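MHP1 (Microbacterium liquefaciens, PDB 2JLN) couples sodium binding to the uptake of 5-aryl-substituted hydantoins across the membrane, preferring the L isomers of indolylmethyl- and benzyl-hydantoin. Local coordinates at residues A190-G201 with F269-L277. Sequence-based numbering, arbitrary orientation.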
loop_
_atom_site.group_PDB
_atom_site.type_symbol
_atom_site.label_atom_id
_atom_site.label_comp_id
_atom_site.label_asym_id
_atom_site.label_seq_id
_atom_site.Cartn_x
_atom_site.Cartn_y
_atom_site.Cartn_z
ATOM N N ALA A 190 15.240 8.782 -30.700
ATOM C CA ALA A 190 15.946 9.998 -30.300
ATOM C C ALA A 190 17.421 9.897 -30.666
ATOM O O ALA A 190 18.149 10.898 -30.629
ATOM C CB ALA A 190 15.766 10.285 -28.803
ATOM N N ASP A 191 17.841 8.681 -31.024
ATOM C CA ASP A 191 19.200 8.402 -31.502
ATOM C C ASP A 191 20.226 8.534 -30.403
ATOM O O ASP A 191 21.282 9.121 -30.604
ATOM C CB ASP A 191 19.573 9.323 -32.661
ATOM C CG ASP A 191 19.767 8.567 -33.962
ATOM O OD1 ASP A 191 18.757 8.234 -34.637
ATOM O OD2 ASP A 191 20.947 8.316 -34.316
ATOM N N VAL A 192 19.911 7.979 -29.240
ATOM C CA VAL A 192 20.738 8.155 -28.058
ATOM C C VAL A 192 21.005 6.793 -27.426
ATOM O O VAL A 192 20.117 5.948 -27.388
ATOM C CB VAL A 192 20.030 9.072 -27.044
ATOM C CG1 VAL A 192 20.954 9.421 -25.926
ATOM C CG2 VAL A 192 19.585 10.331 -27.717
ATOM N N SER A 193 22.223 6.570 -26.945
ATOM C CA SER A 193 22.542 5.318 -26.269
ATOM C C SER A 193 21.990 5.358 -24.859
ATOM O O SER A 193 21.703 6.441 -24.329
ATOM C CB SER A 193 24.049 5.119 -26.172
ATOM O OG SER A 193 24.553 5.742 -24.996
ATOM N N LEU A 194 21.873 4.186 -24.237
ATOM C CA LEU A 194 21.422 4.096 -22.846
ATOM C C LEU A 194 22.340 4.854 -21.871
ATOM O O LEU A 194 21.861 5.558 -20.983
ATOM C CB LEU A 194 21.280 2.638 -22.412
ATOM C CG LEU A 194 20.892 2.413 -20.952
ATOM C CD1 LEU A 194 19.414 2.177 -20.868
ATOM C CD2 LEU A 194 21.639 1.213 -20.395
ATOM N N GLY A 195 23.652 4.724 -22.047
ATOM C CA GLY A 195 24.602 5.354 -21.145
ATOM C C GLY A 195 24.565 6.871 -21.168
ATOM O O GLY A 195 24.848 7.526 -20.164
ATOM N N GLU A 196 24.218 7.423 -22.327
ATOM C CA GLU A 196 24.130 8.869 -22.522
ATOM C C GLU A 196 22.984 9.487 -21.747
ATOM O O GLU A 196 23.159 10.525 -21.091
ATOM C CB GLU A 196 23.883 9.180 -23.989
ATOM C CG GLU A 196 25.105 9.388 -24.820
ATOM C CD GLU A 196 24.734 9.565 -26.269
ATOM O OE1 GLU A 196 24.003 8.679 -26.788
ATOM O OE2 GLU A 196 25.151 10.586 -26.876
ATOM N N VAL A 197 21.805 8.865 -21.862
ATOM C CA VAL A 197 20.613 9.335 -21.172
ATOM C C VAL A 197 20.823 9.231 -19.671
ATOM O O VAL A 197 20.269 10.012 -18.903
ATOM C CB VAL A 197 19.361 8.527 -21.557
ATOM C CG1 VAL A 197 18.119 9.131 -20.899
ATOM C CG2 VAL A 197 19.207 8.476 -23.069
ATOM N N MET A 198 21.644 8.265 -19.272
ATOM C CA MET A 198 21.918 8.012 -17.866
ATOM C C MET A 198 22.533 9.214 -17.143
ATOM O O MET A 198 22.579 9.227 -15.917
ATOM C CB MET A 198 22.816 6.772 -17.714
ATOM C CG MET A 198 22.614 5.958 -16.418
ATOM S SD MET A 198 20.997 5.141 -16.279
ATOM C CE MET A 198 21.055 3.975 -17.648
ATOM N N SER A 199 23.003 10.223 -17.876
ATOM C CA SER A 199 23.544 11.420 -17.201
ATOM C C SER A 199 22.988 12.789 -17.643
ATOM O O SER A 199 23.601 13.825 -17.376
ATOM C CB SER A 199 25.077 11.433 -17.231
ATOM O OG SER A 199 25.559 11.109 -18.513
ATOM N N MET A 200 21.814 12.785 -18.266
ATOM C CA MET A 200 21.252 14.005 -18.833
ATOM C C MET A 200 20.594 14.980 -17.835
ATOM O O MET A 200 20.201 16.100 -18.229
ATOM C CB MET A 200 20.261 13.700 -19.970
ATOM C CG MET A 200 20.834 12.912 -21.098
ATOM S SD MET A 200 19.871 13.087 -22.617
ATOM C CE MET A 200 20.792 14.382 -23.477
ATOM N N GLY A 201 20.457 14.604 -16.568
ATOM C CA GLY A 201 19.683 15.482 -15.699
ATOM C C GLY A 201 20.417 16.541 -14.880
ATOM O O GLY A 201 21.523 16.982 -15.213
ATOM N N PHE A 269 12.963 4.838 -14.677
ATOM C CA PHE A 269 13.781 5.244 -15.822
ATOM C C PHE A 269 12.955 5.748 -17.031
ATOM O O PHE A 269 13.330 6.730 -17.660
ATOM C CB PHE A 269 14.760 4.139 -16.244
ATOM C CG PHE A 269 15.537 4.458 -17.500
ATOM C CD1 PHE A 269 16.711 5.182 -17.439
ATOM C CD2 PHE A 269 15.082 4.037 -18.743
ATOM C CE1 PHE A 269 17.425 5.481 -18.598
ATOM C CE2 PHE A 269 15.781 4.338 -19.907
ATOM C CZ PHE A 269 16.955 5.065 -19.832
ATOM N N ILE A 270 11.843 5.106 -17.363
ATOM C CA ILE A 270 11.019 5.624 -18.454
ATOM C C ILE A 270 10.443 7.027 -18.162
ATOM O O ILE A 270 10.424 7.897 -19.042
ATOM C CB ILE A 270 9.917 4.629 -18.893
ATOM C CG1 ILE A 270 10.561 3.408 -19.542
ATOM C CG2 ILE A 270 8.939 5.290 -19.851
ATOM C CD1 ILE A 270 9.611 2.544 -20.294
ATOM N N GLY A 271 9.985 7.263 -16.938
ATOM C CA GLY A 271 9.488 8.581 -16.578
ATOM C C GLY A 271 10.556 9.669 -16.638
ATOM O O GLY A 271 10.320 10.774 -17.148
ATOM N N ALA A 272 11.733 9.350 -16.099
ATOM C CA ALA A 272 12.882 10.250 -16.111
ATOM C C ALA A 272 13.359 10.574 -17.537
ATOM O O ALA A 272 13.568 11.737 -17.863
ATOM C CB ALA A 272 13.990 9.685 -15.290
ATOM N N ALA A 273 13.518 9.549 -18.377
ATOM C CA ALA A 273 13.895 9.714 -19.785
ATOM C C ALA A 273 12.942 10.638 -20.573
ATOM O O ALA A 273 13.379 11.560 -21.248
ATOM C CB ALA A 273 14.012 8.358 -20.460
ATOM N N SER A 274 11.641 10.393 -20.491
ATOM C CA SER A 274 10.674 11.345 -21.014
ATOM C C SER A 274 10.955 12.797 -20.621
ATOM O O SER A 274 10.969 13.648 -21.496
ATOM C CB SER A 274 9.269 10.980 -20.556
ATOM O OG SER A 274 8.774 9.890 -21.281
ATOM N N MET A 275 11.123 13.103 -19.325
ATOM C CA MET A 275 11.366 14.497 -18.898
ATOM C C MET A 275 12.550 15.090 -19.658
ATOM O O MET A 275 12.491 16.185 -20.200
ATOM C CB MET A 275 11.682 14.599 -17.396
ATOM C CG MET A 275 10.599 15.211 -16.481
ATOM S SD MET A 275 9.626 16.639 -17.063
ATOM C CE MET A 275 10.957 17.704 -17.570
ATOM N N VAL A 276 13.626 14.316 -19.712
ATOM C CA VAL A 276 14.937 14.791 -20.087
ATOM C C VAL A 276 15.120 14.824 -21.614
ATOM O O VAL A 276 15.783 15.692 -22.139
ATOM C CB VAL A 276 15.988 13.933 -19.336
ATOM C CG1 VAL A 276 16.741 12.990 -20.259
ATOM C CG2 VAL A 276 16.909 14.814 -18.562
ATOM N N LEU A 277 14.503 13.898 -22.330
ATOM C CA LEU A 277 14.556 13.920 -23.785
ATOM C C LEU A 277 13.609 14.956 -24.399
ATOM O O LEU A 277 13.934 15.571 -25.404
ATOM C CB LEU A 277 14.240 12.530 -24.367
ATOM C CG LEU A 277 15.234 11.384 -24.077
ATOM C CD1 LEU A 277 14.912 10.148 -24.889
ATOM C CD2 LEU A 277 16.698 11.799 -24.310
#
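A chi1 of 175° turns the Phe269 ring away from its own backbone N and out from helix 242-278 to meet Leu194, Val197 and Met198. Val197 holds CG1 likewise opposite its own N (chi1 -175°), which lets this branch reach Ala273 and Val276 while CG2 faces Leu277. Leu194 CD1 comes within 3.9 Å of Phe269 CZ. The side chains of Met198 and Phe269 cross at about a right angle; Met198 CE lies 4.0 Å from Phe269 CE1, and its SD makes an oblique Met-aromatic contact, 64° off the ring normal. Val197 is a knob in the hole formed by Phe269, Ala273, Val276 and Leu277, its CG1 4.1 Å from Val276 CG1. Val276 also packs both methyls against Met200, whose CB is 3.6 Å from Val276 CG1; an alanine here would probably leave a gap beside Met200 CB and SD and remove one wall of the hole that holds Val197. Met200 SD lies 3.8 Å from Leu277 CD2, and the other methyl of Leu277 touches Ala190 CB. No hydrogen bond joins the segments. A capping box of Ser193 and Glu196 starts the short helix 194-197, and Trp59 and Ile62 of helix 58-79 extend the apolar cluster around Met198 and Phe269. The arrangement is a single knob-into-hole contact that seats the connection after helix 160-190 on the last turns of transmembrane helix 242-278.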